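Local coordinates for protein HTH-type transcriptional activator AmpR (Pseudomonas aeruginosa PAO1, PDB 5MMH) that activates transcription of the beta-lactamase gene ampC as a LysR-family regulator, its effector-binding domain, the part modelled here, recognising muropeptides derived from the cell wall, at residues 102-107 / 150-155; 17-22 / 48-53; 106-111 / 133-138. All coordinates share one frame; numbering follows the deposited sequence.

Contact 1: 102-107 / 150-155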
loop_
_atom_site.group_PDB
_atom_site.type_symbol
_atom_site.label_atom_id
_atom_site.label_comp_id
_atom_site.label_asym_id
_atom_site.label_seq_id
_atom_site.Cartn_x
_atom_site.Cartn_y
_atom_site.Cartn_z
ATOM N N LEU A 102 -8.756 3.842 23.375
ATOM C CA LEU A 102 -7.520 3.312 23.948
ATOM C C LEU A 102 -7.623 1.838 24.333
ATOM O O LEU A 102 -6.616 1.252 24.750
ATOM C CB LEU A 102 -7.082 4.155 25.150
ATOM C CG LEU A 102 -6.542 5.560 24.827
ATOM C CD1 LEU A 102 -6.125 6.277 26.096
ATOM C CD2 LEU A 102 -5.379 5.533 23.831
ATOM N N GLN A 103 -8.799 1.226 24.183
ATOM C CA GLN A 103 -8.980 -0.214 24.331
ATOM C C GLN A 103 -8.647 -0.989 23.065
ATOM O O GLN A 103 -8.811 -2.216 23.046
ATOM C CB GLN A 103 -10.426 -0.537 24.715
ATOM C CG GLN A 103 -10.881 0.013 26.044
ATOM C CD GLN A 103 -12.358 -0.215 26.253
ATOM O OE1 GLN A 103 -12.893 -1.257 25.861
ATOM N NE2 GLN A 103 -13.036 0.763 26.851
ATOM N N HIS A 104 -8.225 -0.309 22.011
ATOM C CA HIS A 104 -7.955 -0.934 20.732
ATOM C C HIS A 104 -6.546 -0.575 20.290
ATOM O O HIS A 104 -5.977 0.436 20.704
ATOM C CB HIS A 104 -8.962 -0.487 19.655
ATOM C CG HIS A 104 -10.357 -0.985 19.876
ATOM N ND1 HIS A 104 -11.247 -0.365 20.729
ATOM C CD2 HIS A 104 -11.013 -2.052 19.359
ATOM C CE1 HIS A 104 -12.388 -1.030 20.729
ATOM N NE2 HIS A 104 -12.273 -2.057 19.905
ATOM N N THR A 105 -5.987 -1.428 19.445
ATOM C CA THR A 105 -4.778 -1.067 18.737
ATOM C C THR A 105 -5.043 0.137 17.862
ATOM O O THR A 105 -5.978 0.137 17.056
ATOM C CB THR A 105 -4.301 -2.219 17.877
ATOM O OG1 THR A 105 -4.288 -3.399 18.672
ATOM C CG2 THR A 105 -2.920 -1.916 17.315
ATOM N N LEU A 106 -4.215 1.156 18.024
ATOM C CA LEU A 106 -4.312 2.376 17.240
ATOM C C LEU A 106 -3.357 2.229 16.066
ATOM O O LEU A 106 -2.140 2.268 16.248
ATOM C CB LEU A 106 -3.965 3.596 18.092
ATOM C CG LEU A 106 -4.826 3.787 19.347
ATOM C CD1 LEU A 106 -4.552 5.127 20.004
ATOM C CD2 LEU A 106 -6.314 3.621 19.017
ATOM N N LEU A 107 -3.901 2.045 14.866
ATOM C CA LEU A 107 -3.067 1.969 13.672
ATOM C C LEU A 107 -2.635 3.374 13.272
ATOM O O LEU A 107 -3.446 4.301 13.259
ATOM C CB LEU A 107 -3.842 1.309 12.538
ATOM C CG LEU A 107 -4.588 0.016 12.881
ATOM C CD1 LEU A 107 -5.531 -0.340 11.758
ATOM C CD2 LEU A 107 -3.591 -1.170 13.174
ATOM N N VAL A 150 -7.744 -5.716 12.927
ATOM C CA VAL A 150 -6.518 -5.587 13.704
ATOM C C VAL A 150 -6.553 -4.363 14.615
ATOM O O VAL A 150 -6.012 -4.394 15.729
ATOM C CB VAL A 150 -5.328 -5.560 12.734
ATOM C CG1 VAL A 150 -4.046 -5.403 13.472
ATOM C CG2 VAL A 150 -5.323 -6.856 11.881
ATOM N N GLY A 151 -7.178 -3.278 14.180
ATOM C CA GLY A 151 -7.138 -2.060 14.971
ATOM C C GLY A 151 -8.001 -0.968 14.368
ATOM O O GLY A 151 -8.837 -1.213 13.498
ATOM N N VAL A 152 -7.800 0.248 14.862
ATOM C CA VAL A 152 -8.584 1.406 14.453
ATOM C C VAL A 152 -7.688 2.332 13.642
ATOM O O VAL A 152 -6.617 2.737 14.112
ATOM C CB VAL A 152 -9.189 2.125 15.668
ATOM C CG1 VAL A 152 -9.511 3.547 15.322
ATOM C CG2 VAL A 152 -10.458 1.420 16.094
ATOM N N ALA A 153 -8.128 2.661 12.421
ATOM C CA ALA A 153 -7.359 3.487 11.495
ATOM C C ALA A 153 -7.670 4.975 11.644
ATOM O O ALA A 153 -8.762 5.376 12.055
ATOM C CB ALA A 153 -7.621 3.068 10.051
ATOM N N LEU A 154 -6.682 5.790 11.280
ATOM C CA LEU A 154 -6.799 7.241 11.196
ATOM C C LEU A 154 -6.234 7.641 9.840
ATOM O O LEU A 154 -5.017 7.578 9.621
ATOM C CB LEU A 154 -6.054 7.928 12.342
ATOM C CG LEU A 154 -5.948 9.455 12.322
ATOM C CD1 LEU A 154 -7.329 10.109 12.381
ATOM C CD2 LEU A 154 -5.071 9.923 13.475
ATOM N N ALA A 155 -7.115 8.056 8.937
ATOM C CA ALA A 155 -6.783 8.152 7.524
ATOM C C ALA A 155 -7.751 9.135 6.877
ATOM O O ALA A 155 -8.744 9.535 7.503
ATOM C CB ALA A 155 -6.865 6.769 6.851
HETATM O O HOH W 1 -7.376 -3.789 18.504
#

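Contact 2: 17-22 / 48-53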
loop_
_atom_site.group_PDB
_atom_site.type_symbol
_atom_site.label_atom_id
_atom_site.label_comp_id
_atom_site.label_asym_id
_atom_site.label_seq_id
_atom_site.Cartn_x
_atom_site.Cartn_y
_atom_site.Cartn_z
ATOM N N GLY A 17 4.027 10.358 -11.023
ATOM C CA GLY A 17 3.982 9.483 -9.856
ATOM C C GLY A 17 3.065 10.078 -8.799
ATOM O O GLY A 17 3.062 11.292 -8.573
ATOM N N ALA A 18 2.271 9.218 -8.170
ATOM C CA ALA A 18 1.275 9.616 -7.186
ATOM C C ALA A 18 1.339 8.650 -6.010
ATOM O O ALA A 18 1.625 7.471 -6.196
ATOM C CB ALA A 18 -0.127 9.597 -7.817
ATOM N N VAL A 19 1.058 9.141 -4.796
ATOM C CA VAL A 19 0.959 8.225 -3.663
ATOM C C VAL A 19 -0.131 7.201 -3.934
ATOM O O VAL A 19 -1.156 7.504 -4.550
ATOM C CB VAL A 19 0.697 8.973 -2.348
ATOM C CG1 VAL A 19 1.898 9.735 -1.954
ATOM C CG2 VAL A 19 -0.424 9.946 -2.503
ATOM N N GLY A 20 0.104 5.962 -3.492
ATOM C CA GLY A 20 -0.788 4.875 -3.860
ATOM C C GLY A 20 -2.217 5.104 -3.419
ATOM O O GLY A 20 -3.159 4.881 -4.186
ATOM N N THR A 21 -2.394 5.593 -2.197
ATOM C CA THR A 21 -3.732 5.864 -1.673
ATOM C C THR A 21 -4.493 6.844 -2.557
ATOM O O THR A 21 -5.689 6.656 -2.821
ATOM C CB THR A 21 -3.622 6.405 -0.244
ATOM O OG1 THR A 21 -2.992 5.408 0.578
ATOM C CG2 THR A 21 -5.012 6.775 0.343
ATOM N N PHE A 22 -3.812 7.891 -3.029
ATOM C CA PHE A 22 -4.435 8.853 -3.940
ATOM C C PHE A 22 -4.717 8.234 -5.308
ATOM O O PHE A 22 -5.713 8.568 -5.959
ATOM C CB PHE A 22 -3.515 10.066 -4.077
ATOM C CG PHE A 22 -4.051 11.179 -4.931
ATOM C CD1 PHE A 22 -3.834 11.192 -6.301
ATOM C CD2 PHE A 22 -4.683 12.266 -4.348
ATOM C CE1 PHE A 22 -4.286 12.264 -7.084
ATOM C CE2 PHE A 22 -5.141 13.318 -5.127
ATOM C CZ PHE A 22 -4.944 13.311 -6.487
ATOM N N HIS A 48 3.762 5.479 -5.530
ATOM C CA HIS A 48 4.858 5.542 -4.580
ATOM C C HIS A 48 4.241 5.744 -3.196
ATOM O O HIS A 48 3.021 5.871 -3.058
ATOM C CB HIS A 48 5.859 6.636 -5.007
ATOM C CG HIS A 48 6.230 6.573 -6.466
ATOM N ND1 HIS A 48 7.041 5.585 -6.992
ATOM C CD2 HIS A 48 5.853 7.343 -7.515
ATOM C CE1 HIS A 48 7.158 5.761 -8.296
ATOM N NE2 HIS A 48 6.454 6.828 -8.638
ATOM N N ASN A 49 5.081 5.762 -2.161
ATOM C CA ASN A 49 4.602 5.731 -0.786
ATOM C C ASN A 49 4.890 7.011 -0.012
ATOM O O ASN A 49 5.100 6.963 1.205
ATOM C CB ASN A 49 5.176 4.523 -0.050
ATOM C CG ASN A 49 6.650 4.685 0.330
ATOM O OD1 ASN A 49 7.339 5.607 -0.122
ATOM N ND2 ASN A 49 7.131 3.774 1.184
ATOM N N ASN A 50 4.892 8.154 -0.693
ATOM C CA ASN A 50 5.053 9.481 -0.097
ATOM C C ASN A 50 6.471 9.841 0.327
ATOM O O ASN A 50 6.661 10.894 0.951
ATOM C CB ASN A 50 4.159 9.695 1.122
ATOM C CG ASN A 50 3.591 11.083 1.158
ATOM O OD1 ASN A 50 3.110 11.586 0.137
ATOM N ND2 ASN A 50 3.683 11.740 2.315
ATOM N N ARG A 51 7.466 9.014 0.034
ATOM C CA ARG A 51 8.862 9.428 0.099
ATOM C C ARG A 51 9.455 9.558 -1.303
ATOM O O ARG A 51 10.666 9.430 -1.498
ATOM C CB ARG A 51 9.672 8.457 0.957
ATOM C CG ARG A 51 9.282 8.491 2.429
ATOM C CD ARG A 51 10.491 8.765 3.314
ATOM N NE ARG A 51 10.195 8.636 4.744
ATOM C CZ ARG A 51 9.838 9.640 5.544
ATOM N NH1 ARG A 51 9.730 10.868 5.057
ATOM N NH2 ARG A 51 9.598 9.421 6.835
ATOM N N VAL A 52 8.595 9.845 -2.283
ATOM C CA VAL A 52 8.977 9.801 -3.687
ATOM C C VAL A 52 10.166 10.716 -3.965
ATOM O O VAL A 52 10.279 11.820 -3.419
ATOM C CB VAL A 52 7.757 10.180 -4.543
ATOM C CG1 VAL A 52 7.226 11.570 -4.138
ATOM C CG2 VAL A 52 8.094 10.132 -6.005
ATOM N N ASP A 53 11.064 10.247 -4.820
ATOM C CA ASP A 53 12.256 10.977 -5.245
ATOM C C ASP A 53 12.081 11.248 -6.736
ATOM O O ASP A 53 12.290 10.341 -7.553
ATOM C CB ASP A 53 13.511 10.146 -4.961
ATOM C CG ASP A 53 14.812 10.937 -5.123
ATOM O OD1 ASP A 53 14.924 11.739 -6.083
ATOM O OD2 ASP A 53 15.735 10.736 -4.289
#

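Contact 3: 106-111 / 133-138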
loop_
_atom_site.group_PDB
_atom_site.type_symbol
_atom_site.label_atom_id
_atom_site.label_comp_id
_atom_site.label_asym_id
_atom_site.label_seq_id
_atom_site.Cartn_x
_atom_site.Cartn_y
_atom_site.Cartn_z
ATOM N N LEU A 106 -4.215 1.156 18.024
ATOM C CA LEU A 106 -4.312 2.376 17.240
ATOM C C LEU A 106 -3.357 2.229 16.066
ATOM O O LEU A 106 -2.140 2.268 16.248
ATOM C CB LEU A 106 -3.965 3.596 18.092
ATOM C CG LEU A 106 -4.826 3.787 19.347
ATOM C CD1 LEU A 106 -4.552 5.127 20.004
ATOM C CD2 LEU A 106 -6.314 3.621 19.017
ATOM N N LEU A 107 -3.901 2.045 14.866
ATOM C CA LEU A 107 -3.067 1.969 13.672
ATOM C C LEU A 107 -2.635 3.374 13.272
ATOM O O LEU A 107 -3.446 4.301 13.259
ATOM C CB LEU A 107 -3.842 1.309 12.538
ATOM C CG LEU A 107 -4.588 0.016 12.881
ATOM C CD1 LEU A 107 -5.531 -0.340 11.758
ATOM C CD2 LEU A 107 -3.591 -1.170 13.174
ATOM N N ARG A 108 -1.354 3.546 12.947
ATOM C CA ARG A 108 -0.894 4.890 12.635
ATOM C C ARG A 108 0.091 4.889 11.477
ATOM O O ARG A 108 0.614 3.850 11.072
ATOM C CB ARG A 108 -0.277 5.555 13.866
ATOM C CG ARG A 108 1.018 4.977 14.348
ATOM C CD ARG A 108 1.378 5.705 15.627
ATOM N NE ARG A 108 2.705 5.399 16.148
ATOM C CZ ARG A 108 3.836 5.939 15.702
ATOM N NH1 ARG A 108 3.829 6.813 14.695
ATOM N NH2 ARG A 108 4.985 5.597 16.268
ATOM N N SER A 109 0.320 6.087 10.936
ATOM C CA SER A 109 1.313 6.333 9.904
ATOM C C SER A 109 2.632 6.791 10.526
ATOM O O SER A 109 2.741 6.987 11.739
ATOM C CB SER A 109 0.813 7.385 8.917
ATOM O OG SER A 109 0.940 8.683 9.477
ATOM N N TYR A 110 3.641 7.005 9.681
ATOM C CA TYR A 110 4.937 7.509 10.182
ATOM C C TYR A 110 4.914 8.922 10.698
ATOM O O TYR A 110 5.811 9.330 11.386
ATOM C CB TYR A 110 6.186 7.282 9.314
ATOM C CG TYR A 110 6.046 7.013 7.846
ATOM C CD1 TYR A 110 5.805 8.047 6.942
ATOM C CD2 TYR A 110 6.250 5.735 7.355
ATOM C CE1 TYR A 110 5.702 7.819 5.586
ATOM C CE2 TYR A 110 6.156 5.463 5.992
ATOM C CZ TYR A 110 5.871 6.518 5.097
ATOM O OH TYR A 110 5.786 6.254 3.742
ATOM N N ARG A 111 3.871 9.648 10.392
ATOM C CA ARG A 111 3.727 10.989 10.957
ATOM C C ARG A 111 3.141 10.856 12.357
ATOM O O ARG A 111 1.957 10.535 12.514
ATOM C CB ARG A 111 2.844 11.839 10.051
ATOM C CG ARG A 111 3.335 11.885 8.620
ATOM C CD ARG A 111 2.308 12.513 7.677
ATOM N NE ARG A 111 1.132 11.666 7.485
ATOM C CZ ARG A 111 1.042 10.708 6.563
ATOM N NH1 ARG A 111 -0.072 9.984 6.457
ATOM N NH2 ARG A 111 2.068 10.473 5.750
ATOM N N SER A 133 0.526 -0.239 19.132
ATOM C CA SER A 133 0.295 0.344 17.814
ATOM C C SER A 133 1.301 -0.170 16.789
ATOM O O SER A 133 2.395 -0.647 17.118
ATOM C CB SER A 133 0.309 1.883 17.862
ATOM O OG SER A 133 1.594 2.440 18.070
ATOM N N ILE A 134 0.893 -0.032 15.527
ATOM C CA ILE A 134 1.580 -0.544 14.350
ATOM C C ILE A 134 1.666 0.610 13.370
ATOM O O ILE A 134 0.664 1.295 13.137
ATOM C CB ILE A 134 0.804 -1.718 13.716
ATOM C CG1 ILE A 134 0.383 -2.718 14.793
ATOM C CG2 ILE A 134 1.600 -2.363 12.595
ATOM C CD1 ILE A 134 -0.782 -3.608 14.402
ATOM N N VAL A 135 2.836 0.820 12.790
ATOM C CA VAL A 135 3.098 1.975 11.934
ATOM C C VAL A 135 3.051 1.528 10.481
ATOM O O VAL A 135 3.626 0.491 10.122
ATOM C CB VAL A 135 4.461 2.619 12.265
ATOM C CG1 VAL A 135 4.691 3.850 11.400
ATOM C CG2 VAL A 135 4.545 2.962 13.740
ATOM N N PHE A 136 2.393 2.319 9.637
ATOM C CA PHE A 136 2.094 1.923 8.269
ATOM C C PHE A 136 2.691 2.914 7.283
ATOM O O PHE A 136 2.596 4.126 7.484
ATOM C CB PHE A 136 0.581 1.815 8.053
ATOM C CG PHE A 136 -0.025 0.590 8.663
ATOM C CD1 PHE A 136 -0.554 0.623 9.946
ATOM C CD2 PHE A 136 -0.041 -0.606 7.965
ATOM C CE1 PHE A 136 -1.104 -0.515 10.515
ATOM C CE2 PHE A 136 -0.580 -1.745 8.522
ATOM C CZ PHE A 136 -1.121 -1.702 9.799
ATOM N N ASP A 137 3.306 2.391 6.224
ATOM C CA ASP A 137 3.881 3.249 5.201
ATOM C C ASP A 137 2.807 3.817 4.291
ATOM O O ASP A 137 3.013 4.873 3.696
ATOM C CB ASP A 137 4.938 2.488 4.378
ATOM C CG ASP A 137 4.329 1.467 3.348
ATOM O OD1 ASP A 137 3.472 0.611 3.722
ATOM O OD2 ASP A 137 4.774 1.473 2.157
ATOM N N THR A 138 1.663 3.148 4.187
ATOM C CA THR A 138 0.599 3.526 3.267
ATOM C C THR A 138 -0.737 3.293 3.954
ATOM O O THR A 138 -0.920 2.285 4.650
ATOM C CB THR A 138 0.675 2.724 1.926
ATOM O OG1 THR A 138 -0.500 2.941 1.137
ATOM C CG2 THR A 138 0.774 1.276 2.166
#

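Contact 1: 102-107 / 150-155
L107 lies against the backbone of G151 and V152, and its side chain can be followed atom by atom along that chain. CB sits 3.5 Å from V152 O, the carbonyl that also receives the L107 amide. CG stays over the same residue, close to V152 O and V152 N. With CG anti to the carbonyl carbon (chi1 -47°), the branch is carried over G151: CD1 comes to 3.6 Å from G151 C and also meets the methyl of A153, while CD2, the other branch, lies near G151 CA and faces V150 CG1 at 4.3 Å. G151 has no side chain, and T105 O and L107 CD2 both close on its CA, T105 O to 3.2 Å.

Two backbone bonds bracket L106. V152 N gives its proton to T105 O at 2.9 Å, almost straight in line with the carbonyl. L107 N returns one to V152 O at 2.9 Å, here with the donor tilted 32° from the carbonyl plane. One step upstream a water links the chains, accepting from T105 N at 2.9 Å and donating to V150 O at 3.2 Å. The T105 CB also rests near V150 O, and H104 CB touches V152 CG2.

M142 and A146 of helix 139-147 also pack on L107, while W115 of helix 114-121 covers V152 and takes L107 O as its indole acceptor. A single bridge, L106 with V152, thus brings strand 106-109 beside the chain leading into strand 153-156, an outermost strand, within this chain, of the mixed sheet, in the alpha/beta effector-binding domain of the periplasmic-binding-protein type found in LysR regulators.

Contact 2: 17-22 / 48-53
H48 meets the end of strand 13-19 through both its backbone and its ring. Its amide donates to A18 O at 3.0 Å, bent and from above the carbonyl plane, and its own carbonyl accepts from G20 N at 3.0 Å, close to linear at the oxygen (165°). Between these two bonds V19 CA adds a CA-H...O contact of 3.2 Å to H48 O, so that oxygen is approached twice. The imidazole has CG anti to the carbonyl carbon; in the conformer given, one of two deposited, CD2 stands 3.7 Å from G17 CA, which lies at the ring edge in its plane. Past H48 the loop turns, and N50 runs alongside V19, its OD1 near V19 CG1.

This is a parallel bridge placed where a strand gives way to a helix: V19 is the N-cap of helix 20-37, and the strand-to-helix switch belongs to the first beta-alpha-beta unit of the domain, strand 13-19, helix 20-37 and strand 42-48.

Farther out, N50 OD1 accepts from F65 N and N50 O from R64 NH2, which tie the turn to strand 61-66. That strand also bonds to the backbones of G17 and V19 through I63. In the same conformer S46 OG holds H48 NE2 weakly, and R51 makes a cation-pi contact with Y110. N49 packs on D137 of the second subunit.

Contact 3: 106-111 / 133-138
Strands 106-109 and 133-136 run parallel, their axes 4.5 Å apart at closest approach and inclined by 28°. Their firm pairing centres on R108 and V135: R108 N donates to I134 O at 3.0 Å, nearly straight (171°), and R108 O accepts from F136 N at 2.8 Å in the carbonyl plane. V135 CA also directs its hydrogen at R108 O, giving that oxygen a second contact.

R108 and V135 share one face. The arginine CG sits between backbone N and carbonyl carbon (chi1 68°), and the extended chain beyond it lays the guanidinium over V135, whose CG2 is centred on one face, 3.6 Å from CZ. S133 OG lies at the guanidinium edge but bonds to P129 O. The second methyl, V135 CG1, reaches the backbone between S109 and Y110.

L107, I134 and F136 occupy the other face. L107 CD2 touches I134 CD1 and, 3.7 Å away, F136 CE1 at the ring edge; A141, M142 and A145 of helix 139-147 pack on the phenylalanine.

Beyond the strands, Y110 CE2 comes to 3.6 Å from D137 CB, the tyrosine lying across the aspartate, whose carboxylate takes T47 OG1 of the second subunit through OD1. S109 OG accepts from R111 N, forming an ST turn as the chain leaves the sheet. V135 is also backbone-bonded to the second subunit, so this parallel pair, joined through helix 114-121 as a beta-alpha-beta unit, lies at the dimer interface of the LysR effector-binding domain.

How the contacts relate
From the N terminus, contact 2 comes first: it closes the excursion through helix 20-37 and strand 42-48, and is finished before the other two begin. Contacts 1 and 3 both start from strand 106-109 and share L106 and L107. Contact 3 closes the shorter loop, around helix 114-121, and nests inside contact 1, which also spans helix 139-147 before reaching strand 153-156. Those two touch directly, V150 CG1 lying 3.8 Å from I134 CD1. Contact 2, centred about 16 Å from the centre of contact 3, meets it where N49 reaches Y110 and D137, joining the loop after strand 42-48 to the turns that follow the two strands.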